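Local coordinates for protein translation elongation factor 1A (Methanosarcina mazei, PDB 3WND) that resembles SelB, EF-Tu and aIF2 gamma, binds cysteinyl-tRNA(Cys) in its GTP-bound form and probably acts as a translation elongation factor, at residues T46-T51 and I267-I272; H68-T73 and G101-A106; F112-I117 and E179-E184; T225-F228 and D233-I236. All coordinates share one frame; numbering follows the deposited sequence.

Contact 1: T46-T51 and I267-I272; sequences TSSDIT and IERGFI
Asp49 and Arg269 reach toward each other from opposite directions, and the guanidinium meets the carboxylate end-on with the two planes only 25° apart. Both terminal nitrogens close on a single oxygen: Arg269 NH1 lies 2.9 Å from Asp49 OD1, on its syn lone pair, and Arg269 NH2 lies 3.1 Å from the same OD1, nearly in line with the C-O bond. Neither bond is straight. Arg269 leaves its backbone with CG opposite the N (chi1 174°), runs on to a bend at chi3 and spans the 11.1 Å between Ser48 CA and Arg269 CA. Ser48 OG stands at the guanidinium edge, 3.1 Å from Arg269 NH2, and is itself hydrogen-bonded to His199. Ile50 CD1 lies over one face. Asp198 O accepts from Arg269 NE, which helps fix the guanidinium's rotation. A leucine in place of Arg269 would probably leave the Asp49 carboxylate without its charged mate and Asp198 O without this donor. The turn at 48-50 of the G-domain-like sheet is thus joined to the beta-rich second domain by charge rather than by a broad apolar surface; with two N-H groups concentrated on one carboxylate oxygen, the link is polar and directional.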
loop_
_atom_site.group_PDB
_atom_site.type_symbol
_atom_site.label_atom_id
_atom_site.label_comp_id
_atom_site.label_asym_id
_atom_site.label_seq_id
_atom_site.Cartn_x
_atom_site.Cartn_y
_atom_site.Cartn_z
ATOM N N THR A 46 13.988 -3.332 6.847
ATOM C CA THR A 46 14.328 -2.498 5.681
ATOM C C THR A 46 13.830 -1.073 5.865
ATOM O O THR A 46 12.702 -0.837 6.315
ATOM C CB THR A 46 13.647 -3.121 4.436
ATOM O OG1 THR A 46 14.110 -4.468 4.331
ATOM C CG2 THR A 46 14.086 -2.398 3.224
ATOM N N SER A 47 14.660 -0.114 5.549
ATOM C CA SER A 47 14.335 1.285 5.716
ATOM C C SER A 47 14.845 2.116 4.547
ATOM O O SER A 47 16.013 2.081 4.276
ATOM C CB SER A 47 14.994 1.774 7.019
ATOM O OG SER A 47 14.553 3.094 7.366
ATOM N N SER A 48 13.927 2.779 3.817
ATOM C CA SER A 48 14.223 3.725 2.731
ATOM C C SER A 48 13.343 5.003 2.894
ATOM O O SER A 48 13.477 5.745 3.893
ATOM C CB SER A 48 13.934 3.010 1.381
ATOM O OG SER A 48 12.603 2.479 1.293
ATOM N N ASP A 49 12.380 5.238 1.987
ATOM C CA ASP A 49 11.353 6.284 2.314
ATOM C C ASP A 49 10.192 5.698 3.123
ATOM O O ASP A 49 9.302 6.458 3.559
ATOM C CB ASP A 49 10.747 6.935 1.066
ATOM C CG ASP A 49 10.111 5.897 0.149
ATOM O OD1 ASP A 49 10.439 4.685 0.188
ATOM O OD2 ASP A 49 9.271 6.305 -0.613
ATOM N N ILE A 50 10.217 4.377 3.305
ATOM C CA ILE A 50 9.294 3.650 4.171
ATOM C C ILE A 50 10.134 2.759 5.049
ATOM O O ILE A 50 11.254 2.480 4.713
ATOM C CB ILE A 50 8.221 2.773 3.432
ATOM C CG1 ILE A 50 8.885 1.819 2.423
ATOM C CG2 ILE A 50 7.232 3.672 2.658
ATOM C CD1 ILE A 50 7.948 0.683 1.941
ATOM N N THR A 51 9.581 2.340 6.196
ATOM C CA THR A 51 10.317 1.409 7.084
ATOM C C THR A 51 9.483 0.243 7.536
ATOM O O THR A 51 8.356 0.410 7.968
ATOM C CB THR A 51 10.906 2.176 8.334
ATOM O OG1 THR A 51 11.741 3.278 7.888
ATOM C CG2 THR A 51 11.699 1.301 9.220
ATOM N N ILE A 267 16.801 -2.862 -11.668
ATOM C CA ILE A 267 15.460 -3.037 -11.075
ATOM C C ILE A 267 15.142 -1.821 -10.227
ATOM O O ILE A 267 15.975 -1.437 -9.390
ATOM C CB ILE A 267 15.398 -4.341 -10.214
ATOM C CG1 ILE A 267 15.817 -5.529 -11.141
ATOM C CG2 ILE A 267 14.022 -4.489 -9.614
ATOM C CD1 ILE A 267 15.650 -6.905 -10.430
ATOM N N GLU A 268 13.895 -1.340 -10.328
ATOM C CA GLU A 268 13.403 -0.268 -9.415
ATOM C C GLU A 268 12.139 -0.748 -8.655
ATOM O O GLU A 268 11.437 -1.726 -9.086
ATOM C CB GLU A 268 13.053 0.983 -10.299
ATOM C CG GLU A 268 14.236 1.593 -11.061
ATOM C CD GLU A 268 15.410 2.089 -10.150
ATOM O OE1 GLU A 268 15.180 2.528 -8.974
ATOM O OE2 GLU A 268 16.528 2.135 -10.621
ATOM N N ARG A 269 11.884 -0.128 -7.496
ATOM C CA ARG A 269 10.582 -0.304 -6.909
ATOM C C ARG A 269 9.459 -0.112 -7.974
ATOM O O ARG A 269 9.487 0.855 -8.739
ATOM C CB ARG A 269 10.355 0.718 -5.780
ATOM C CG ARG A 269 8.925 0.673 -5.204
ATOM C CD ARG A 269 8.703 1.717 -4.129
ATOM N NE ARG A 269 9.631 1.406 -3.064
ATOM C CZ ARG A 269 9.804 2.220 -2.021
ATOM N NH1 ARG A 269 8.983 3.268 -1.850
ATOM N NH2 ARG A 269 10.694 1.902 -1.115
ATOM N N GLY A 270 8.490 -1.019 -8.045
ATOM C CA GLY A 270 7.479 -0.828 -9.057
ATOM C C GLY A 270 7.542 -1.898 -10.156
ATOM O O GLY A 270 6.560 -2.113 -10.877
ATOM N N PHE A 271 8.686 -2.550 -10.271
ATOM C CA PHE A 271 8.811 -3.632 -11.235
ATOM C C PHE A 271 7.985 -4.793 -10.764
ATOM O O PHE A 271 7.707 -4.939 -9.541
ATOM C CB PHE A 271 10.325 -4.037 -11.328
ATOM C CG PHE A 271 11.125 -3.132 -12.269
ATOM C CD1 PHE A 271 10.868 -1.760 -12.350
ATOM C CD2 PHE A 271 12.148 -3.673 -13.045
ATOM C CE1 PHE A 271 11.648 -0.935 -13.222
ATOM C CE2 PHE A 271 12.894 -2.850 -13.887
ATOM C CZ PHE A 271 12.667 -1.523 -14.004
ATOM N N ILE A 272 7.595 -5.648 -11.677
ATOM C CA ILE A 272 6.705 -6.755 -11.384
ATOM C C ILE A 272 7.315 -8.040 -11.940
ATOM O O ILE A 272 7.824 -8.075 -13.094
ATOM C CB ILE A 272 5.341 -6.554 -12.137
ATOM C CG1 ILE A 272 4.636 -5.263 -11.588
ATOM C CG2 ILE A 272 4.421 -7.752 -11.864
ATOM C CD1 ILE A 272 3.415 -4.867 -12.440
#

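Contact 2: H68-T73 and G101-A106; sequences HSYPKT and GECIIA
Tyr70 reaches from the loop 68-73 to helix 98-109, touching Glu102 with its hydroxyl and Cys103 with the ring carbon CE2. Its CB sets out toward the helix, and chi1 of 174° places CG opposite the backbone N, sending the ring toward helix 98-109. Pro71, which follows a cis peptide bond, folds back so that its CB sits 3.6 Å above the centre of one face of the Tyr70 ring. Further out the two sides of the ring part company. Tyr70 CE2 packs against Cys103 SG at 3.5 Å, an oblique sulfur-aromatic contact in which the sulfur lies 4.3 Å from the centroid of the Tyr70 ring and 48° off its normal. Tyr70 CE1, on the other side, comes to 3.3 Å from Glu102 OE1. At the tip, Tyr70 OH donates to Glu102 OE1 over 2.6 Å, a short bond that uses the anti lone pair of the carboxylate oxygen; ring and carboxylate planes are 57° apart. The same oxygen is held by a salt bridge to Arg362, which also donates to Pro71 O, so the buried carboxylate has both a neutral and a charged partner. Arg34, a GDP-binding residue, bonds to Tyr70 O. The loop leading into helix 74-83 is thereby pinned to helix 98-109, with strand 86-91 packing on Cys103 and strand 363-369 on Glu102.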
loop_
_atom_site.group_PDB
_atom_site.type_symbol
_atom_site.label_atom_id
_atom_site.label_comp_id
_atom_site.label_asym_id
_atom_site.label_seq_id
_atom_site.Cartn_x
_atom_site.Cartn_y
_atom_site.Cartn_z
ATOM N N HIS A 68 6.964 6.707 6.695
ATOM C CA HIS A 68 7.530 7.838 7.446
ATOM C C HIS A 68 7.844 9.054 6.660
ATOM O O HIS A 68 8.084 10.096 7.276
ATOM C CB HIS A 68 8.747 7.384 8.305
ATOM C CG HIS A 68 9.947 7.001 7.466
ATOM N ND1 HIS A 68 10.298 5.679 7.174
ATOM C CD2 HIS A 68 10.749 7.783 6.689
ATOM C CE1 HIS A 68 11.340 5.669 6.370
ATOM N NE2 HIS A 68 11.660 6.941 6.076
ATOM N N SER A 69 7.869 8.942 5.314
ATOM C CA SER A 69 8.125 10.072 4.433
ATOM C C SER A 69 6.866 10.761 3.942
ATOM O O SER A 69 6.939 11.661 3.190
ATOM C CB SER A 69 9.112 9.769 3.242
ATOM O OG SER A 69 10.235 9.139 3.744
ATOM N N TYR A 70 5.719 10.331 4.441
ATOM C CA TYR A 70 4.449 11.063 4.240
ATOM C C TYR A 70 4.271 11.871 5.535
ATOM O O TYR A 70 4.459 11.311 6.634
ATOM C CB TYR A 70 3.328 10.014 4.021
ATOM C CG TYR A 70 1.994 10.684 3.953
ATOM C CD1 TYR A 70 1.539 11.269 2.730
ATOM C CD2 TYR A 70 1.277 10.919 5.137
ATOM C CE1 TYR A 70 0.365 11.991 2.699
ATOM C CE2 TYR A 70 0.082 11.686 5.109
ATOM C CZ TYR A 70 -0.378 12.168 3.903
ATOM O OH TYR A 70 -1.510 12.909 3.838
ATOM N N PRO A 71 3.815 13.145 5.439
ATOM C CA PRO A 71 3.186 13.744 4.274
ATOM C C PRO A 71 4.103 14.439 3.264
ATOM O O PRO A 71 3.622 14.990 2.279
ATOM C CB PRO A 71 2.218 14.735 4.911
ATOM C CG PRO A 71 2.863 15.181 6.109
ATOM C CD PRO A 71 3.492 13.937 6.652
ATOM N N LYS A 72 5.417 14.428 3.493
ATOM C CA LYS A 72 6.314 15.088 2.506
ATOM C C LYS A 72 6.114 14.538 1.102
ATOM O O LYS A 72 5.978 15.326 0.154
ATOM C CB LYS A 72 7.773 14.905 2.919
ATOM C CG LYS A 72 8.804 15.468 1.921
ATOM C CD LYS A 72 10.229 15.047 2.342
ATOM C CE LYS A 72 10.743 13.746 1.676
ATOM N NZ LYS A 72 11.422 12.750 2.572
ATOM N N THR A 73 6.107 13.214 0.949
ATOM C CA THR A 73 5.875 12.613 -0.368
ATOM C C THR A 73 4.602 11.707 -0.306
ATOM O O THR A 73 4.301 11.042 0.713
ATOM C CB THR A 73 7.020 11.702 -0.869
ATOM O OG1 THR A 73 7.049 10.463 -0.092
ATOM C CG2 THR A 73 8.327 12.394 -0.798
ATOM N N GLY A 101 -7.281 14.296 6.578
ATOM C CA GLY A 101 -8.288 14.306 5.504
ATOM C C GLY A 101 -7.741 13.700 4.184
ATOM O O GLY A 101 -8.436 12.951 3.507
ATOM N N GLU A 102 -6.531 14.076 3.819
ATOM C CA GLU A 102 -5.883 13.557 2.587
ATOM C C GLU A 102 -5.746 12.042 2.672
ATOM O O GLU A 102 -6.002 11.295 1.687
ATOM C CB GLU A 102 -4.526 14.222 2.412
ATOM C CG GLU A 102 -3.900 13.829 1.055
ATOM C CD GLU A 102 -2.587 14.549 0.878
ATOM O OE1 GLU A 102 -1.697 14.414 1.734
ATOM O OE2 GLU A 102 -2.484 15.327 -0.110
ATOM N N CYS A 103 -5.319 11.544 3.842
ATOM C CA CYS A 103 -5.231 10.036 4.010
ATOM C C CYS A 103 -6.580 9.338 3.859
ATOM O O CYS A 103 -6.668 8.267 3.265
ATOM C CB CYS A 103 -4.692 9.680 5.433
ATOM S SG CYS A 103 -2.901 9.968 5.521
ATOM N N ILE A 104 -7.643 9.911 4.502
ATOM C CA ILE A 104 -8.978 9.372 4.328
ATOM C C ILE A 104 -9.388 9.364 2.876
ATOM O O ILE A 104 -9.880 8.374 2.384
ATOM C CB ILE A 104 -9.989 10.204 5.162
ATOM C CG1 ILE A 104 -9.703 9.902 6.650
ATOM C CG2 ILE A 104 -11.461 9.882 4.785
ATOM C CD1 ILE A 104 -10.509 10.807 7.593
ATOM N N ILE A 105 -9.128 10.467 2.141
ATOM C CA ILE A 105 -9.480 10.535 0.747
ATOM C C ILE A 105 -8.684 9.488 -0.054
ATOM O O ILE A 105 -9.270 8.786 -0.919
ATOM C CB ILE A 105 -9.235 11.959 0.234
ATOM C CG1 ILE A 105 -10.405 12.842 0.699
ATOM C CG2 ILE A 105 -9.190 11.922 -1.296
ATOM C CD1 ILE A 105 -10.086 14.311 0.610
ATOM N N ALA A 106 -7.412 9.349 0.263
ATOM C CA ALA A 106 -6.590 8.343 -0.458
ATOM C C ALA A 106 -7.088 6.938 -0.239
ATOM O O ALA A 106 -7.202 6.161 -1.198
ATOM C CB ALA A 106 -5.126 8.407 -0.064
#

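Contact 3: F112-I117 and E179-E184; sequences FKHGII and EKIEAE
The imidazole of His114 is sandwiched: Ile181 CG1 and Lys113 CB lie over opposite faces, both offset toward the rim, while Glu184 OE1 and a water occupy positions at its edge. In this alpha/beta GTPase-like domain the entry to strand 115-119 packs on the long helix 167-187. The isoleucine makes a CH-pi contact, its CG1 standing 3.7 Å from the centroid of the His114 ring and 18° off the normal. Ile181 CD1 continues under the ring toward its root, 3.8 Å from His114 CG, and the two side chains slide past each other in opposite directions. A chi1 of -68° puts the histidine ring opposite its own carbonyl carbon, across the helix side on which Ile181 and Glu184 are one turn apart. There the outer nitrogen forms a His-carboxylate hydrogen bond: His114 NE2 donates to Glu184 OE1 over 2.9 Å, close to the ring plane but 33° out of the carboxylate plane on the syn side. With both ring nitrogens engaged, the rotation of the imidazole is well defined; the carboxylate would probably favour its protonation, and the nearby Lys180 amine oppose it. Val177, one turn earlier on the helix, also touches His114, and Ile86 of strand 86-91 borders Ile181. At the remaining nitrogen, a single water lies between the ring and the Lys180 amine, 2.7 Å from His114 ND1.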
loop_
_atom_site.group_PDB
_atom_site.type_symbol
_atom_site.label_atom_id
_atom_site.label_comp_id
_atom_site.label_asym_id
_atom_site.label_seq_id
_atom_site.Cartn_x
_atom_site.Cartn_y
_atom_site.Cartn_z
ATOM N N PHE A 112 -9.845 0.896 -0.192
ATOM C CA PHE A 112 -9.036 0.113 0.687
ATOM C C PHE A 112 -10.010 -0.455 1.684
ATOM O O PHE A 112 -10.554 0.267 2.532
ATOM C CB PHE A 112 -7.986 0.985 1.390
ATOM C CG PHE A 112 -6.815 0.181 1.869
ATOM C CD1 PHE A 112 -5.651 0.092 1.103
ATOM C CD2 PHE A 112 -6.926 -0.595 3.027
ATOM C CE1 PHE A 112 -4.625 -0.722 1.531
ATOM C CE2 PHE A 112 -5.881 -1.432 3.443
ATOM C CZ PHE A 112 -4.729 -1.463 2.706
ATOM N N LYS A 113 -10.142 -1.765 1.651
ATOM C CA LYS A 113 -11.239 -2.369 2.429
ATOM C C LYS A 113 -11.020 -2.464 3.950
ATOM O O LYS A 113 -11.881 -2.014 4.779
ATOM C CB LYS A 113 -11.867 -3.619 1.749
ATOM C CG LYS A 113 -12.663 -3.319 0.405
ATOM C CD LYS A 113 -14.008 -2.576 0.683
ATOM C CE LYS A 113 -14.766 -2.259 -0.603
ATOM N NZ LYS A 113 -15.244 -3.458 -1.407
ATOM N N HIS A 114 -9.825 -2.864 4.333
ATOM C CA HIS A 114 -9.650 -3.402 5.684
ATOM C C HIS A 114 -8.765 -2.431 6.422
ATOM O O HIS A 114 -7.640 -2.126 5.996
ATOM C CB HIS A 114 -8.860 -4.685 5.528
ATOM C CG HIS A 114 -9.613 -5.730 4.856
ATOM N ND1 HIS A 114 -10.665 -6.343 5.488
ATOM C CD2 HIS A 114 -9.453 -6.348 3.647
ATOM C CE1 HIS A 114 -11.186 -7.284 4.694
ATOM N NE2 HIS A 114 -10.439 -7.318 3.559
ATOM N N GLY A 115 -9.258 -1.898 7.529
ATOM C CA GLY A 115 -8.477 -0.943 8.320
ATOM C C GLY A 115 -9.042 -0.759 9.725
ATOM O O GLY A 115 -10.093 -1.368 10.128
ATOM N N ILE A 116 -8.286 0.065 10.452
ATOM C CA ILE A 116 -8.535 0.393 11.851
ATOM C C ILE A 116 -8.052 1.840 12.015
ATOM O O ILE A 116 -7.083 2.252 11.385
ATOM C CB ILE A 116 -7.695 -0.482 12.817
ATOM C CG1 ILE A 116 -7.912 -1.934 12.460
ATOM C CG2 ILE A 116 -8.084 -0.179 14.302
ATOM C CD1 ILE A 116 -6.881 -2.896 13.159
ATOM N N ILE A 117 -8.829 2.620 12.794
ATOM C CA ILE A 117 -8.391 3.932 13.227
ATOM C C ILE A 117 -7.736 3.840 14.563
ATOM O O ILE A 117 -8.452 3.421 15.530
ATOM C CB ILE A 117 -9.534 4.983 13.163
ATOM C CG1 ILE A 117 -9.968 5.134 11.670
ATOM C CG2 ILE A 117 -9.067 6.335 13.690
ATOM C CD1 ILE A 117 -11.153 6.058 11.416
ATOM N N GLU A 179 -7.340 -12.521 9.658
ATOM C CA GLU A 179 -7.843 -13.887 9.415
ATOM C C GLU A 179 -8.730 -13.795 8.177
ATOM O O GLU A 179 -8.725 -14.682 7.333
ATOM C CB GLU A 179 -8.618 -14.384 10.672
ATOM C CG GLU A 179 -9.174 -15.818 10.624
ATOM C CD GLU A 179 -9.317 -16.363 12.063
ATOM O OE1 GLU A 179 -9.897 -15.640 12.875
ATOM O OE2 GLU A 179 -8.869 -17.478 12.380
ATOM N N LYS A 180 -9.471 -12.690 8.044
ATOM C CA LYS A 180 -10.391 -12.483 6.917
ATOM C C LYS A 180 -9.581 -12.300 5.666
ATOM O O LYS A 180 -9.880 -12.902 4.620
ATOM C CB LYS A 180 -11.306 -11.275 7.152
ATOM C CG LYS A 180 -12.310 -11.467 8.271
ATOM C CD LYS A 180 -12.764 -10.229 9.070
ATOM C CE LYS A 180 -13.535 -9.117 8.317
ATOM N NZ LYS A 180 -13.327 -7.730 8.927
ATOM N N ILE A 181 -8.482 -11.563 5.770
ATOM C CA ILE A 181 -7.625 -11.340 4.603
ATOM C C ILE A 181 -6.899 -12.613 4.157
ATOM O O ILE A 181 -6.707 -12.827 2.977
ATOM C CB ILE A 181 -6.604 -10.223 4.880
ATOM C CG1 ILE A 181 -7.381 -8.885 4.991
ATOM C CG2 ILE A 181 -5.485 -10.225 3.878
ATOM C CD1 ILE A 181 -6.554 -7.895 5.725
ATOM N N GLU A 182 -6.578 -13.482 5.097
ATOM C CA GLU A 182 -5.944 -14.731 4.726
ATOM C C GLU A 182 -6.925 -15.552 3.795
ATOM O O GLU A 182 -6.460 -16.150 2.827
ATOM C CB GLU A 182 -5.531 -15.560 5.947
ATOM C CG GLU A 182 -4.218 -14.991 6.531
ATOM C CD GLU A 182 -4.070 -15.358 8.020
ATOM O OE1 GLU A 182 -4.955 -16.103 8.607
ATOM O OE2 GLU A 182 -3.059 -14.867 8.597
ATOM N N ALA A 183 -8.226 -15.521 4.063
ATOM C CA ALA A 183 -9.156 -16.247 3.213
ATOM C C ALA A 183 -9.284 -15.581 1.865
ATOM O O ALA A 183 -9.294 -16.252 0.824
ATOM C CB ALA A 183 -10.525 -16.326 3.852
ATOM N N GLU A 184 -9.355 -14.249 1.871
ATOM C CA GLU A 184 -9.420 -13.495 0.610
ATOM C C GLU A 184 -8.189 -13.746 -0.199
ATOM O O GLU A 184 -8.286 -13.981 -1.422
ATOM C CB GLU A 184 -9.606 -11.978 0.843
ATOM C CG GLU A 184 -10.922 -11.745 1.537
ATOM C CD GLU A 184 -11.190 -10.287 1.860
ATOM O OE1 GLU A 184 -10.315 -9.430 1.562
ATOM O OE2 GLU A 184 -12.349 -10.043 2.384
HETATM O O HOH W 1 -12.124 -5.830 7.756
#

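Contact 4: T225-F228 and D233-I236; sequences TKIF and DIEI
A beta hairpin brings Thr225 and Lys226 of strand 224-228 against Asp233 and Ile234 of strand 232-241. Thr225 and Ile234 form an antiparallel hydrogen-bonded pair: Thr225 N donates to Ile234 O over 3.0 Å, and Ile234 N returns a bond to Thr225 O over 2.8 Å. Both are nearly straight at hydrogen, although the second donor stands above the carbonyl plane of Thr225. The next pair, Lys226 with Asp233, is non-hydrogen-bonded, and the two short segments are strongly twisted, their directions 117° apart. The hairpin belongs to the antiparallel beta barrel of an EF-Tu-like second domain, whose strand 272-274 flanks strand 224-228 and supplies Ile273 against both Thr225 and Ile234. On the face that carries Thr225 and Ile234, the isoleucine makes the apolar contact. Its CG1 sits between the backbone N and carbonyl carbon (chi1 60°), 4.1 Å from Thr225 CG2, while Ile234 CG2 meets Ile227 CG2 at 3.6 Å where the two side chains cross at about a right angle. Replacing Ile234 by an alanine would probably open a gap beside Ile227 CG2 and Thr225 CG2 and leave Ile273 less well covered. On the other face Lys226 and Asp233 lie side by side, pointing the same way. Lys226 NZ is 4.6 Å from Asp233 OD1, beyond a salt bridge, and pairs with Asp231 in the turn instead; the aliphatic Lys226 CE approaches Asp233 OD1 at 3.5 Å. A water donates to Asp233 OD1 and also to Thr225 O, 2.7 Å away.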
loop_
_atom_site.group_PDB
_atom_site.type_symbol
_atom_site.label_atom_id
_atom_site.label_comp_id
_atom_site.label_asym_id
_atom_site.label_seq_id
_atom_site.Cartn_x
_atom_site.Cartn_y
_atom_site.Cartn_z
ATOM N N THR A 225 10.273 -17.170 -15.232
ATOM C CA THR A 225 9.176 -16.218 -15.429
ATOM C C THR A 225 9.817 -15.007 -15.967
ATOM O O THR A 225 10.909 -15.138 -16.598
ATOM C CB THR A 225 8.378 -16.053 -14.113
ATOM O OG1 THR A 225 7.259 -15.202 -14.308
ATOM C CG2 THR A 225 9.259 -15.601 -12.934
ATOM N N LYS A 226 9.183 -13.836 -15.830
ATOM C CA LYS A 226 9.737 -12.584 -16.426
ATOM C C LYS A 226 9.702 -11.422 -15.439
ATOM O O LYS A 226 9.039 -11.525 -14.404
ATOM C CB LYS A 226 8.984 -12.147 -17.656
ATOM C CG LYS A 226 9.153 -13.110 -18.881
ATOM C CD LYS A 226 8.493 -12.460 -20.138
ATOM C CE LYS A 226 8.728 -13.277 -21.417
ATOM N NZ LYS A 226 8.415 -12.391 -22.581
ATOM N N ILE A 227 10.443 -10.354 -15.753
ATOM C CA ILE A 227 10.335 -9.149 -14.969
ATOM C C ILE A 227 9.962 -8.024 -15.916
ATOM O O ILE A 227 10.613 -7.919 -17.012
ATOM C CB ILE A 227 11.605 -8.890 -14.134
ATOM C CG1 ILE A 227 11.414 -7.701 -13.131
ATOM C CG2 ILE A 227 12.857 -8.756 -15.026
ATOM C CD1 ILE A 227 12.513 -7.724 -12.079
ATOM N N PHE A 228 9.066 -7.166 -15.456
ATOM C CA PHE A 228 8.553 -6.029 -16.245
ATOM C C PHE A 228 8.728 -4.773 -15.422
ATOM O O PHE A 228 8.662 -4.853 -14.196
ATOM C CB PHE A 228 7.038 -6.231 -16.512
ATOM C CG PHE A 228 6.776 -7.370 -17.415
ATOM C CD1 PHE A 228 6.519 -8.599 -16.900
ATOM C CD2 PHE A 228 6.776 -7.176 -18.792
ATOM C CE1 PHE A 228 6.322 -9.712 -17.723
ATOM C CE2 PHE A 228 6.596 -8.239 -19.636
ATOM C CZ PHE A 228 6.339 -9.512 -19.098
ATOM N N ASP A 233 13.473 -12.477 -19.382
ATOM C CA ASP A 233 13.347 -13.755 -18.688
ATOM C C ASP A 233 14.228 -13.885 -17.427
ATOM O O ASP A 233 15.372 -13.415 -17.422
ATOM C CB ASP A 233 13.796 -14.840 -19.627
ATOM C CG ASP A 233 12.922 -14.915 -20.871
ATOM O OD1 ASP A 233 11.686 -15.012 -20.687
ATOM O OD2 ASP A 233 13.447 -14.865 -21.964
ATOM N N ILE A 234 13.642 -14.411 -16.306
ATOM C CA ILE A 234 14.410 -14.531 -15.074
ATOM C C ILE A 234 14.089 -15.865 -14.473
ATOM O O ILE A 234 13.151 -16.509 -14.924
ATOM C CB ILE A 234 14.133 -13.350 -14.080
ATOM C CG1 ILE A 234 12.616 -13.324 -13.713
ATOM C CG2 ILE A 234 14.484 -11.975 -14.668
ATOM C CD1 ILE A 234 12.298 -12.526 -12.425
ATOM N N GLU A 235 14.954 -16.319 -13.553
ATOM C CA GLU A 235 14.590 -17.538 -12.790
ATOM C C GLU A 235 14.635 -17.133 -11.364
ATOM O O GLU A 235 15.584 -16.432 -10.950
ATOM C CB GLU A 235 15.644 -18.702 -13.044
ATOM C CG GLU A 235 15.420 -19.958 -12.154
ATOM C CD GLU A 235 16.582 -20.924 -12.262
ATOM O OE1 GLU A 235 17.523 -20.703 -13.080
ATOM O OE2 GLU A 235 16.587 -21.874 -11.457
ATOM N N ILE A 236 13.672 -17.662 -10.585
ATOM C CA ILE A 236 13.716 -17.502 -9.143
ATOM C C ILE A 236 14.629 -18.552 -8.526
ATOM O O ILE A 236 14.303 -19.760 -8.530
ATOM C CB ILE A 236 12.317 -17.627 -8.595
ATOM C CG1 ILE A 236 11.454 -16.472 -9.213
ATOM C CG2 ILE A 236 12.373 -17.548 -7.037
ATOM C CD1 ILE A 236 10.020 -16.446 -8.675
HETATM O O HOH W 2 11.038 -17.005 -18.520
#

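How the contacts relate
From the N terminus, contact 1 opens first, at 46-51, and closes last, at 267-272, so the other three nest inside its long loop. Contacts 2, 3 and 4 follow one another in series and none cross. Contact 2 closes a short loop within the first domain, contact 3 a longer one between strand 115-119 and helix 167-187, and contact 4 a tight hairpin in the second domain. Contact 1 ties the two domains together and touches a neighbour in each: Asp49 O bonds to Ser69 OG of contact 2, and Ile272 O to Phe228 N of contact 4. Contacts 3 and 4 remain about 20 Å apart at their nearest atoms.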